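Putative aminooxidase (PDB 2BA9) isomerises polyunsaturated fatty acids to yield conjugated linoleic acid and carries a bound flavin-adenine dinucleotide in a fold related to the flavin-containing amine oxidases. Local coordinates at residues P16-A21 with V411-S415; H31-E37 with L216-R222; D248-T253 with N395-G400. All coordinates share one frame; numbering follows the deposited sequence.

The three contacts lie close together in the dinucleotide-binding part of the chain, with centres about 12 to 14 Å apart. The four-stranded parallel sheet, ordered 33-36, 9-12, 249-252, 396-398, ties them together: contact 2 attaches a loop to one outer strand, and contact 3 joins the last two strands at the other side. Contact 1 pairs helix 16-28, which leads into strand 33-36, with helix 408-423, which follows strand 396-398. Along the sequence, contact 1 therefore encloses contacts 2 and 3, which come one after the other. All three reach the FAD: contact 1 at the pyrophosphate, contact 2 at the adenosine ribose, and contact 3 through G400.

Contact 1. Residues P16-A21 with V411-S415; sequences PAGLAA and VCHYS. With FAD (flavin-adenine dinucleotide), chain D.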
loop_
_atom_site.group_PDB
_atom_site.type_symbol
_atom_site.label_atom_id
_atom_site.label_comp_id
_atom_site.label_asym_id
_atom_site.label_seq_id
_atom_site.Cartn_x
_atom_site.Cartn_y
_atom_site.Cartn_z
ATOM N N PRO A 16 3.226 -9.276 2.418
ATOM C CA PRO A 16 1.918 -9.628 2.961
ATOM C C PRO A 16 1.016 -10.458 2.032
ATOM O O PRO A 16 0.385 -11.406 2.488
ATOM C CB PRO A 16 1.300 -8.257 3.245
ATOM C CG PRO A 16 2.517 -7.408 3.635
ATOM C CD PRO A 16 3.564 -7.860 2.674
ATOM N N ALA A 17 0.966 -10.099 0.746
ATOM C CA ALA A 17 0.082 -10.768 -0.215
ATOM C C ALA A 17 0.496 -12.222 -0.473
ATOM O O ALA A 17 -0.352 -13.103 -0.528
ATOM C CB ALA A 17 0.031 -9.995 -1.521
ATOM N N GLY A 18 1.799 -12.456 -0.628
ATOM C CA GLY A 18 2.321 -13.798 -0.864
ATOM C C GLY A 18 2.164 -14.670 0.360
ATOM O O GLY A 18 1.695 -15.802 0.281
ATOM N N LEU A 19 2.569 -14.123 1.504
ATOM C CA LEU A 19 2.475 -14.839 2.762
ATOM C C LEU A 19 1.022 -15.187 3.107
ATOM O O LEU A 19 0.752 -16.260 3.632
ATOM C CB LEU A 19 3.119 -14.026 3.881
ATOM C CG LEU A 19 4.623 -13.783 3.751
ATOM C CD1 LEU A 19 5.072 -12.774 4.789
ATOM C CD2 LEU A 19 5.419 -15.105 3.858
ATOM N N ALA A 20 0.104 -14.277 2.806
ATOM C CA ALA A 20 -1.336 -14.503 3.048
ATOM C C ALA A 20 -1.897 -15.552 2.098
ATOM O O ALA A 20 -2.761 -16.348 2.471
ATOM C CB ALA A 20 -2.111 -13.198 2.903
ATOM N N ALA A 21 -1.413 -15.540 0.861
ATOM C CA ALA A 21 -1.827 -16.512 -0.130
ATOM C C ALA A 21 -1.456 -17.899 0.371
ATOM O O ALA A 21 -2.267 -18.839 0.318
ATOM C CB ALA A 21 -1.171 -16.215 -1.468
ATOM N N VAL A 411 -4.455 -6.242 0.397
ATOM C CA VAL A 411 -3.788 -7.306 -0.344
ATOM C C VAL A 411 -3.980 -8.684 0.306
ATOM O O VAL A 411 -4.180 -9.670 -0.397
ATOM C CB VAL A 411 -2.274 -7.035 -0.585
ATOM C CG1 VAL A 411 -2.059 -5.649 -1.247
ATOM C CG2 VAL A 411 -1.481 -7.181 0.679
ATOM N N CYS A 412 -3.915 -8.749 1.634
ATOM C CA CYS A 412 -4.096 -10.011 2.346
ATOM C C CYS A 412 -5.541 -10.497 2.181
ATOM O O CYS A 412 -5.775 -11.668 1.904
ATOM C CB CYS A 412 -3.750 -9.865 3.828
ATOM S SG CYS A 412 -1.989 -9.565 4.166
ATOM N N HIS A 413 -6.493 -9.579 2.351
ATOM C CA HIS A 413 -7.933 -9.844 2.123
ATOM C C HIS A 413 -8.203 -10.340 0.687
ATOM O O HIS A 413 -8.969 -11.297 0.460
ATOM C CB HIS A 413 -8.724 -8.565 2.442
ATOM C CG HIS A 413 -10.213 -8.732 2.461
ATOM N ND1 HIS A 413 -11.071 -7.664 2.616
ATOM C CD2 HIS A 413 -10.999 -9.823 2.311
ATOM C CE1 HIS A 413 -12.317 -8.092 2.585
ATOM N NE2 HIS A 413 -12.302 -9.399 2.404
ATOM N N TYR A 414 -7.543 -9.717 -0.284
ATOM C CA TYR A 414 -7.633 -10.181 -1.661
ATOM C C TYR A 414 -7.044 -11.590 -1.827
ATOM O O TYR A 414 -7.630 -12.425 -2.524
ATOM C CB TYR A 414 -6.944 -9.208 -2.624
ATOM C CG TYR A 414 -7.213 -9.531 -4.079
ATOM C CD1 TYR A 414 -8.197 -8.862 -4.788
ATOM C CD2 TYR A 414 -6.491 -10.521 -4.739
ATOM C CE1 TYR A 414 -8.457 -9.169 -6.117
ATOM C CE2 TYR A 414 -6.738 -10.828 -6.063
ATOM C CZ TYR A 414 -7.722 -10.147 -6.744
ATOM O OH TYR A 414 -7.971 -10.443 -8.051
ATOM N N SER A 415 -5.887 -11.849 -1.213
ATOM C CA SER A 415 -5.294 -13.203 -1.255
ATOM C C SER A 415 -6.236 -14.284 -0.656
ATOM O O SER A 415 -6.497 -15.318 -1.283
ATOM C CB SER A 415 -3.914 -13.227 -0.574
ATOM O OG SER A 415 -2.875 -12.827 -1.476
HETATM P PA FAD D . 5.073 -5.829 -1.204
HETATM O O1A FAD D . 4.854 -5.432 0.226
HETATM O O2A FAD D . 5.791 -4.829 -2.087
HETATM O O5B FAD D . 5.953 -7.167 -1.232
HETATM C C5B FAD D . 6.225 -7.740 -2.490
HETATM C C4B FAD D . 7.252 -8.843 -2.346
HETATM O O4B FAD D . 7.477 -9.424 -3.615
HETATM C C3B FAD D . 8.584 -8.318 -1.805
HETATM O O3B FAD D . 8.976 -9.073 -0.681
HETATM C C2B FAD D . 9.523 -8.455 -2.980
HETATM O O2B FAD D . 10.888 -8.610 -2.590
HETATM C C1B FAD D . 8.866 -9.603 -3.767
HETATM N N9A FAD D . 9.291 -9.567 -5.178
HETATM C C8A FAD D . 9.214 -8.502 -6.051
HETATM N N7A FAD D . 9.738 -8.881 -7.251
HETATM C C5A FAD D . 10.148 -10.176 -7.150
HETATM C C6A FAD D . 10.768 -11.067 -8.050
HETATM N N6A FAD D . 10.709 -10.805 -9.396
HETATM N N1A FAD D . 11.036 -12.365 -7.628
HETATM C C2A FAD D . 10.764 -12.772 -6.330
HETATM N N3A FAD D . 10.159 -11.883 -5.452
HETATM C C4A FAD D . 9.875 -10.609 -5.841
HETATM N N1 FAD D . -0.112 -0.285 4.366
HETATM C C2 FAD D . -1.146 -0.182 5.276
HETATM O O2 FAD D . -2.017 -1.051 5.315
HETATM N N3 FAD D . -1.212 0.911 6.118
HETATM C C4 FAD D . -0.234 1.882 6.074
HETATM O O4 FAD D . -0.314 2.841 6.858
HETATM C C4X FAD D . 0.822 1.773 5.163
HETATM N N5 FAD D . 1.808 2.740 5.074
HETATM C C5X FAD D . 2.936 2.560 4.295
HETATM C C6 FAD D . 3.979 3.482 4.335
HETATM C C7 FAD D . 5.125 3.267 3.573
HETATM C C7M FAD D . 6.237 4.274 3.654
HETATM C C8 FAD D . 5.220 2.137 2.765
HETATM C C8M FAD D . 6.430 1.862 1.924
HETATM C C9 FAD D . 4.170 1.224 2.728
HETATM C C9A FAD D . 3.013 1.427 3.482
HETATM N N10 FAD D . 1.930 0.529 3.444
HETATM C C10 FAD D . 0.880 0.664 4.323
HETATM C "C1'" FAD D . 1.713 -0.362 2.267
HETATM C "C2'" FAD D . 2.041 -1.815 2.583
HETATM O "O2'" FAD D . 3.301 -1.949 3.232
HETATM C "C3'" FAD D . 2.014 -2.584 1.271
HETATM O "O3'" FAD D . 0.791 -2.305 0.586
HETATM C "C4'" FAD D . 2.180 -4.076 1.510
HETATM O "O4'" FAD D . 3.501 -4.386 1.937
HETATM C "C5'" FAD D . 1.815 -4.812 0.229
HETATM O "O5'" FAD D . 2.239 -6.144 0.302
HETATM P P FAD D . 2.499 -6.986 -1.058
HETATM O O1P FAD D . 3.010 -8.376 -0.729
HETATM O O2P FAD D . 1.224 -7.014 -1.827
HETATM O O3P FAD D . 3.656 -6.211 -1.856
#
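The flat carbonyl group of A17 is approached on both faces of its plane: A21 N comes from one, as the usual helical donor, and S415 OG from the other, 2.7 Å from A17 O. The hydroxyl is tilted 26° from the carbonyl plane, so it takes the part of the oxygen that the helical bond does not use. Serine suits this buried spot because its short side chain brings a donor onto the neighbouring helix without forcing the helices apart.

Alanines and short, compact side chains make the rest of the interface. A20 CB packs on C412 CB at 3.8 Å, and A17 CB lies 3.9 Å from V411 CB. C412 SG lies anti to its own carbonyl carbon (chi1 -68°), a setting that brings the sulfur against P16 CB at 3.7 Å. C412 also touches helix 68-77, while P16 rests on F209 of helix 204-215. With such slim contacts, the helix segments run at 30° to each other and their axes come within 8.0 Å.

The cofactor sits at the N-terminal end of helix 16-28. A17 N donates to FAD O1P over 3.1 Å, the P16 ring presents CD to FAD O5' at 3.2 Å, and V411 CG1 touches FAD O2P at 3.6 Å. The helix dipole would probably add to the attraction for the phosphate. A helix start meeting a pyrophosphate, with G18 in a GxGxxG-like sequence, is consistent with the Rossmann-type dinucleotide-binding motif.

Contact 2. Residues H31-E37 with L216-R222; sequences HDYTILE and LEHPAER. With FAD (flavin-adenine dinucleotide), chain D.
The hydroxyl of Y33 is shared: H218 N donates to Y33 OH over 3.1 Å in a nearly straight bond (170°), and the same oxygen is hydrogen-bonded to E26. Tyrosine suits the place, since its long ring carries a polar end out to the loop backbone while offering a broad face on the way. With CG between the backbone N and the carbonyl carbon (chi1 66°), the ring swings to where H218 meets it edge-on, a T-shaped pair with planes at 90° and centroids 5.1 Å apart. H218 NE2 also makes a weak bond to H31 O.

At the exposed end, H31 ND1 donates to E217 OE1 over 2.7 Å, using the syn lone pair of the carboxylate, although the oxygen lies somewhat out of the ring plane. Further along, I35 CD1 packs against L216 CD1 at 3.6 Å, and a water bridges I35 N and P219 O. The backbone of E221 then brackets L36 in a single beta bridge: E221 N donates to I35 O and E37 N to E221 O.

Beyond the bridge, E37 bends at chi2 to turn its carboxylate to the FAD ribose, taking O3B on OE1 at 2.6 Å and O2B on OE2 at 2.5 Å. A14 N and T39 OG1 also bond to OE1 and OE2 respectively. An acidic residue at the end of the second strand, gripping both ribose hydroxyls, is a hallmark of FAD-binding Rossmann folds.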
loop_
_atom_site.group_PDB
_atom_site.type_symbol
_atom_site.label_atom_id
_atom_site.label_comp_id
_atom_site.label_asym_id
_atom_site.label_seq_id
_atom_site.Cartn_x
_atom_site.Cartn_y
_atom_site.Cartn_z
ATOM N N HIS A 31 -1.625 -28.027 0.416
ATOM C CA HIS A 31 -0.348 -28.145 1.162
ATOM C C HIS A 31 0.939 -28.163 0.324
ATOM O O HIS A 31 2.047 -28.167 0.877
ATOM C CB HIS A 31 -0.354 -29.421 1.999
ATOM C CG HIS A 31 -1.513 -29.527 2.929
ATOM N ND1 HIS A 31 -1.601 -28.791 4.091
ATOM C CD2 HIS A 31 -2.631 -30.289 2.875
ATOM C CE1 HIS A 31 -2.727 -29.096 4.714
ATOM N NE2 HIS A 31 -3.370 -30.002 3.997
ATOM N N ASP A 32 0.800 -28.214 -0.994
ATOM C CA ASP A 32 1.952 -28.246 -1.894
ATOM C C ASP A 32 2.109 -26.874 -2.545
ATOM O O ASP A 32 1.960 -26.707 -3.746
ATOM C CB ASP A 32 1.771 -29.349 -2.940
ATOM C CG ASP A 32 3.024 -29.626 -3.735
ATOM O OD1 ASP A 32 4.006 -28.846 -3.659
ATOM O OD2 ASP A 32 3.019 -30.649 -4.450
ATOM N N TYR A 33 2.416 -25.886 -1.720
ATOM C CA TYR A 33 2.685 -24.552 -2.207
ATOM C C TYR A 33 4.137 -24.220 -1.902
ATOM O O TYR A 33 4.732 -24.771 -0.972
ATOM C CB TYR A 33 1.730 -23.524 -1.573
ATOM C CG TYR A 33 1.916 -23.352 -0.082
ATOM C CD1 TYR A 33 2.864 -22.458 0.432
ATOM C CD2 TYR A 33 1.156 -24.095 0.819
ATOM C CE1 TYR A 33 3.041 -22.315 1.803
ATOM C CE2 TYR A 33 1.325 -23.956 2.181
ATOM C CZ TYR A 33 2.270 -23.068 2.667
ATOM O OH TYR A 33 2.424 -22.944 4.029
ATOM N N THR A 34 4.707 -23.335 -2.713
ATOM C CA THR A 34 6.050 -22.810 -2.494
ATOM C C THR A 34 5.994 -21.309 -2.723
ATOM O O THR A 34 5.448 -20.861 -3.738
ATOM C CB THR A 34 7.080 -23.437 -3.482
ATOM O OG1 THR A 34 7.179 -24.847 -3.239
ATOM C CG2 THR A 34 8.472 -22.818 -3.315
ATOM N N ILE A 35 6.529 -20.541 -1.772
ATOM C CA ILE A 35 6.632 -19.093 -1.911
ATOM C C ILE A 35 8.054 -18.693 -2.294
ATOM O O ILE A 35 9.019 -19.046 -1.610
ATOM C CB ILE A 35 6.242 -18.339 -0.628
ATOM C CG1 ILE A 35 4.830 -18.705 -0.165
ATOM C CG2 ILE A 35 6.318 -16.821 -0.873
ATOM C CD1 ILE A 35 4.582 -18.412 1.341
ATOM N N LEU A 36 8.183 -17.938 -3.378
ATOM C CA LEU A 36 9.499 -17.552 -3.898
ATOM C C LEU A 36 9.752 -16.045 -3.741
ATOM O O LEU A 36 9.064 -15.217 -4.358
ATOM C CB LEU A 36 9.628 -17.961 -5.366
ATOM C CG LEU A 36 9.439 -19.437 -5.685
ATOM C CD1 LEU A 36 9.359 -19.633 -7.189
ATOM C CD2 LEU A 36 10.558 -20.266 -5.084
ATOM N N GLU A 37 10.753 -15.714 -2.915
ATOM C CA GLU A 37 11.105 -14.338 -2.564
ATOM C C GLU A 37 12.487 -13.982 -3.072
ATOM O O GLU A 37 13.448 -14.720 -2.845
ATOM C CB GLU A 37 11.071 -14.158 -1.047
ATOM C CG GLU A 37 11.642 -12.859 -0.530
ATOM C CD GLU A 37 10.956 -11.606 -1.065
ATOM O OE1 GLU A 37 9.710 -11.548 -1.141
ATOM O OE2 GLU A 37 11.681 -10.645 -1.371
ATOM N N LEU A 216 3.827 -20.991 8.773
ATOM C CA LEU A 216 3.516 -21.702 7.529
ATOM C C LEU A 216 4.169 -23.081 7.472
ATOM O O LEU A 216 5.301 -23.264 7.932
ATOM C CB LEU A 216 4.003 -20.908 6.303
ATOM C CG LEU A 216 3.371 -19.537 6.078
ATOM C CD1 LEU A 216 3.889 -18.917 4.789
ATOM C CD2 LEU A 216 1.831 -19.649 6.087
ATOM N N GLU A 217 3.440 -24.021 6.873
ATOM C CA GLU A 217 3.931 -25.355 6.546
ATOM C C GLU A 217 5.171 -25.240 5.650
ATOM O O GLU A 217 6.138 -25.970 5.844
ATOM C CB GLU A 217 2.810 -26.159 5.842
ATOM C CG GLU A 217 3.036 -27.664 5.689
ATOM C CD GLU A 217 1.881 -28.360 4.952
ATOM O OE1 GLU A 217 0.721 -27.909 5.071
ATOM O OE2 GLU A 217 2.130 -29.366 4.255
ATOM N N HIS A 218 5.142 -24.309 4.693
ATOM C CA HIS A 218 6.301 -24.025 3.844
ATOM C C HIS A 218 6.643 -22.528 3.853
ATOM O O HIS A 218 6.127 -21.752 3.042
ATOM C CB HIS A 218 6.057 -24.495 2.402
ATOM C CG HIS A 218 5.575 -25.904 2.298
ATOM N ND1 HIS A 218 6.430 -26.983 2.272
ATOM C CD2 HIS A 218 4.323 -26.411 2.209
ATOM C CE1 HIS A 218 5.724 -28.097 2.181
ATOM N NE2 HIS A 218 4.444 -27.778 2.140
ATOM N N PRO A 219 7.496 -22.114 4.798
ATOM C CA PRO A 219 8.036 -20.763 4.814
ATOM C C PRO A 219 8.685 -20.354 3.482
ATOM O O PRO A 219 9.085 -21.203 2.662
ATOM C CB PRO A 219 9.069 -20.827 5.939
ATOM C CG PRO A 219 8.549 -21.881 6.848
ATOM C CD PRO A 219 7.989 -22.907 5.942
ATOM N N ALA A 220 8.771 -19.051 3.251
ATOM C CA ALA A 220 9.285 -18.561 1.979
ATOM C C ALA A 220 10.698 -19.072 1.702
ATOM O O ALA A 220 11.532 -19.165 2.605
ATOM C CB ALA A 220 9.261 -17.042 1.928
ATOM N N GLU A 221 10.932 -19.426 0.441
ATOM C CA GLU A 221 12.273 -19.613 -0.106
ATOM C C GLU A 221 12.833 -18.228 -0.453
ATOM O O GLU A 221 12.212 -17.492 -1.205
ATOM C CB GLU A 221 12.196 -20.466 -1.366
ATOM C CG GLU A 221 11.556 -21.829 -1.135
ATOM C CD GLU A 221 12.523 -22.889 -0.616
ATOM O OE1 GLU A 221 13.555 -22.554 -0.002
ATOM O OE2 GLU A 221 12.233 -24.089 -0.826
ATOM N N ARG A 222 13.991 -17.868 0.098
ATOM C CA ARG A 222 14.534 -16.516 -0.066
ATOM C C ARG A 222 15.649 -16.518 -1.092
ATOM O O ARG A 222 16.032 -17.576 -1.585
ATOM C CB ARG A 222 15.049 -16.014 1.274
ATOM C CG ARG A 222 14.016 -16.183 2.365
ATOM C CD ARG A 222 14.323 -15.356 3.581
ATOM N NE ARG A 222 13.521 -15.807 4.707
ATOM C CZ ARG A 222 13.528 -15.252 5.910
ATOM N NH1 ARG A 222 14.329 -14.230 6.173
ATOM N NH2 ARG A 222 12.750 -15.745 6.867
HETATM P PA FAD D . 5.073 -5.829 -1.204
HETATM O O1A FAD D . 4.854 -5.432 0.226
HETATM O O2A FAD D . 5.791 -4.829 -2.087
HETATM O O5B FAD D . 5.953 -7.167 -1.232
HETATM C C5B FAD D . 6.225 -7.740 -2.490
HETATM C C4B FAD D . 7.252 -8.843 -2.346
HETATM O O4B FAD D . 7.477 -9.424 -3.615
HETATM C C3B FAD D . 8.584 -8.318 -1.805
HETATM O O3B FAD D . 8.976 -9.073 -0.681
HETATM C C2B FAD D . 9.523 -8.455 -2.980
HETATM O O2B FAD D . 10.888 -8.610 -2.590
HETATM C C1B FAD D . 8.866 -9.603 -3.767
HETATM N N9A FAD D . 9.291 -9.567 -5.178
HETATM C C8A FAD D . 9.214 -8.502 -6.051
HETATM N N7A FAD D . 9.738 -8.881 -7.251
HETATM C C5A FAD D . 10.148 -10.176 -7.150
HETATM C C6A FAD D . 10.768 -11.067 -8.050
HETATM N N6A FAD D . 10.709 -10.805 -9.396
HETATM N N1A FAD D . 11.036 -12.365 -7.628
HETATM C C2A FAD D . 10.764 -12.772 -6.330
HETATM N N3A FAD D . 10.159 -11.883 -5.452
HETATM C C4A FAD D . 9.875 -10.609 -5.841
HETATM N N1 FAD D . -0.112 -0.285 4.366
HETATM C C2 FAD D . -1.146 -0.182 5.276
HETATM O O2 FAD D . -2.017 -1.051 5.315
HETATM N N3 FAD D . -1.212 0.911 6.118
HETATM C C4 FAD D . -0.234 1.882 6.074
HETATM O O4 FAD D . -0.314 2.841 6.858
HETATM C C4X FAD D . 0.822 1.773 5.163
HETATM N N5 FAD D . 1.808 2.740 5.074
HETATM C C5X FAD D . 2.936 2.560 4.295
HETATM C C6 FAD D . 3.979 3.482 4.335
HETATM C C7 FAD D . 5.125 3.267 3.573
HETATM C C7M FAD D . 6.237 4.274 3.654
HETATM C C8 FAD D . 5.220 2.137 2.765
HETATM C C8M FAD D . 6.430 1.862 1.924
HETATM C C9 FAD D . 4.170 1.224 2.728
HETATM C C9A FAD D . 3.013 1.427 3.482
HETATM N N10 FAD D . 1.930 0.529 3.444
HETATM C C10 FAD D . 0.880 0.664 4.323
HETATM C "C1'" FAD D . 1.713 -0.362 2.267
HETATM C "C2'" FAD D . 2.041 -1.815 2.583
HETATM O "O2'" FAD D . 3.301 -1.949 3.232
HETATM C "C3'" FAD D . 2.014 -2.584 1.271
HETATM O "O3'" FAD D . 0.791 -2.305 0.586
HETATM C "C4'" FAD D . 2.180 -4.076 1.510
HETATM O "O4'" FAD D . 3.501 -4.386 1.937
HETATM C "C5'" FAD D . 1.815 -4.812 0.229
HETATM O "O5'" FAD D . 2.239 -6.144 0.302
HETATM P P FAD D . 2.499 -6.986 -1.058
HETATM O O1P FAD D . 3.010 -8.376 -0.729
HETATM O O2P FAD D . 1.224 -7.014 -1.827
HETATM O O3P FAD D . 3.656 -6.211 -1.856
HETATM O O HOH W 1 7.643 -21.763 0.504
#

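Contact 3. Residues D248-T253 with N395-G400; sequences DVLVLT and NTFYAG
On the face of the sheet that carries V251 and F397, the F397 ring is met at its edge by V249, whose CG1 lies anti to the backbone N (chi1 -175°), a turn that puts this methyl 3.6 Å from F397 CE2. F397 has CG anti to its carbonyl carbon (chi1 -64°), which lays the ring back along the strands toward V249. F422 and F423 of helix 408-423 also meet this ring, so a flat, wholly apolar side chain fits between sheet and helix.

L252 and Y398 lie side by side on the other face, pointing the same way. The leucine's CD1 comes within 3.8 Å of Y398 CD1, while the phenol reaches on to hydrogen-bond E269. T396 CG2 sits 4.0 Å from L252 CD1 and a little farther from L250 CD2; T396 OG1 bonds instead to R394 O and R231.

The backbones between these two layers are the last two strands of the four-stranded parallel sheet of the Rossmann-type FAD-binding fold, ordered 2-1-3-4. Their bonds alternate as in a parallel pair: L250 N donates to N395 O at 2.7 Å, L250 O accepts from F397 N, and L252 N returns to F397 O. A399 N adds a weak bond to L252 O.

N395, leading into T396, has a positive phi of 55°, which asparagine adopts readily. Past the strand ends, G400 touches the FAD; glycine suits its positive phi, and a CB there would run into T253 O. T253 OG1 bonds to I12 O.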
loop_
_atom_site.group_PDB
_atom_site.type_symbol
_atom_site.label_atom_id
_atom_site.label_comp_id
_atom_site.label_asym_id
_atom_site.label_seq_id
_atom_site.Cartn_x
_atom_site.Cartn_y
_atom_site.Cartn_z
ATOM N N ASP A 248 2.288 -26.538 -11.208
ATOM C CA ASP A 248 0.991 -26.676 -11.871
ATOM C C ASP A 248 0.300 -25.331 -11.979
ATOM O O ASP A 248 -0.353 -25.044 -12.978
ATOM C CB ASP A 248 0.102 -27.636 -11.086
ATOM C CG ASP A 248 0.636 -29.040 -11.085
ATOM O OD1 ASP A 248 0.884 -29.573 -12.175
ATOM O OD2 ASP A 248 0.815 -29.619 -10.004
ATOM N N VAL A 249 0.455 -24.517 -10.938
ATOM C CA VAL A 249 -0.233 -23.229 -10.832
ATOM C C VAL A 249 0.749 -22.123 -10.401
ATOM O O VAL A 249 1.675 -22.354 -9.609
ATOM C CB VAL A 249 -1.401 -23.328 -9.834
ATOM C CG1 VAL A 249 -2.212 -22.046 -9.805
ATOM C CG2 VAL A 249 -2.277 -24.502 -10.177
ATOM N N LEU A 250 0.550 -20.934 -10.970
ATOM C CA LEU A 250 1.332 -19.749 -10.643
ATOM C C LEU A 250 0.453 -18.666 -10.026
ATOM O O LEU A 250 -0.589 -18.333 -10.574
ATOM C CB LEU A 250 1.973 -19.192 -11.918
ATOM C CG LEU A 250 2.950 -18.027 -11.750
ATOM C CD1 LEU A 250 4.123 -18.437 -10.864
ATOM C CD2 LEU A 250 3.432 -17.542 -13.128
ATOM N N VAL A 251 0.894 -18.106 -8.897
ATOM C CA VAL A 251 0.184 -17.020 -8.226
ATOM C C VAL A 251 1.130 -15.831 -8.030
ATOM O O VAL A 251 2.132 -15.931 -7.319
ATOM C CB VAL A 251 -0.438 -17.482 -6.883
ATOM C CG1 VAL A 251 -1.151 -16.328 -6.181
ATOM C CG2 VAL A 251 -1.408 -18.622 -7.142
ATOM N N LEU A 252 0.798 -14.719 -8.690
ATOM C CA LEU A 252 1.646 -13.541 -8.747
ATOM C C LEU A 252 1.195 -12.521 -7.740
ATOM O O LEU A 252 0.070 -12.038 -7.828
ATOM C CB LEU A 252 1.563 -12.894 -10.136
ATOM C CG LEU A 252 1.978 -13.719 -11.355
ATOM C CD1 LEU A 252 1.666 -12.943 -12.639
ATOM C CD2 LEU A 252 3.450 -14.093 -11.291
ATOM N N THR A 253 2.073 -12.182 -6.797
ATOM C CA THR A 253 1.849 -11.062 -5.877
ATOM C C THR A 253 2.922 -9.983 -6.088
ATOM O O THR A 253 3.124 -9.120 -5.231
ATOM C CB THR A 253 1.850 -11.515 -4.376
ATOM O OG1 THR A 253 3.179 -11.876 -3.973
ATOM C CG2 THR A 253 0.903 -12.673 -4.158
ATOM N N ASN A 395 -3.077 -21.346 -16.023
ATOM C CA ASN A 395 -2.814 -21.623 -14.612
ATOM C C ASN A 395 -2.079 -20.504 -13.882
ATOM O O ASN A 395 -1.346 -20.753 -12.923
ATOM C CB ASN A 395 -2.046 -22.936 -14.483
ATOM C CG ASN A 395 -2.716 -24.065 -15.221
ATOM O OD1 ASN A 395 -3.931 -24.229 -15.138
ATOM N ND2 ASN A 395 -1.938 -24.852 -15.946
ATOM N N THR A 396 -2.299 -19.275 -14.346
ATOM C CA THR A 396 -1.696 -18.096 -13.758
ATOM C C THR A 396 -2.790 -17.259 -13.133
ATOM O O THR A 396 -3.796 -16.970 -13.788
ATOM C CB THR A 396 -0.990 -17.250 -14.815
ATOM O OG1 THR A 396 -0.037 -18.062 -15.511
ATOM C CG2 THR A 396 -0.285 -16.063 -14.163
ATOM N N PHE A 397 -2.586 -16.876 -11.872
ATOM C CA PHE A 397 -3.512 -16.012 -11.153
ATOM C C PHE A 397 -2.807 -14.718 -10.756
ATOM O O PHE A 397 -1.591 -14.695 -10.553
ATOM C CB PHE A 397 -4.093 -16.737 -9.942
ATOM C CG PHE A 397 -4.937 -17.926 -10.306
ATOM C CD1 PHE A 397 -6.308 -17.790 -10.501
ATOM C CD2 PHE A 397 -4.357 -19.186 -10.470
ATOM C CE1 PHE A 397 -7.084 -18.876 -10.824
ATOM C CE2 PHE A 397 -5.133 -20.281 -10.814
ATOM C CZ PHE A 397 -6.498 -20.128 -10.990
ATOM N N TYR A 398 -3.591 -13.646 -10.681
ATOM C CA TYR A 398 -3.096 -12.281 -10.496
ATOM C C TYR A 398 -3.593 -11.708 -9.177
ATOM O O TYR A 398 -4.796 -11.733 -8.905
ATOM C CB TYR A 398 -3.558 -11.407 -11.670
ATOM C CG TYR A 398 -3.226 -12.027 -13.023
ATOM C CD1 TYR A 398 -1.913 -12.065 -13.494
ATOM C CD2 TYR A 398 -4.217 -12.594 -13.815
ATOM C CE1 TYR A 398 -1.601 -12.653 -14.721
ATOM C CE2 TYR A 398 -3.910 -13.180 -15.042
ATOM C CZ TYR A 398 -2.600 -13.204 -15.485
ATOM O OH TYR A 398 -2.306 -13.765 -16.700
ATOM N N ALA A 399 -2.655 -11.203 -8.367
ATOM C CA ALA A 399 -2.948 -10.684 -7.036
ATOM C C ALA A 399 -1.997 -9.536 -6.618
ATOM O O ALA A 399 -1.371 -8.897 -7.448
ATOM C CB ALA A 399 -2.914 -11.814 -6.030
ATOM N N GLY A 400 -1.916 -9.255 -5.321
ATOM C CA GLY A 400 -1.062 -8.170 -4.844
ATOM C C GLY A 400 -1.690 -6.805 -5.028
ATOM O O GLY A 400 -2.885 -6.682 -5.300
#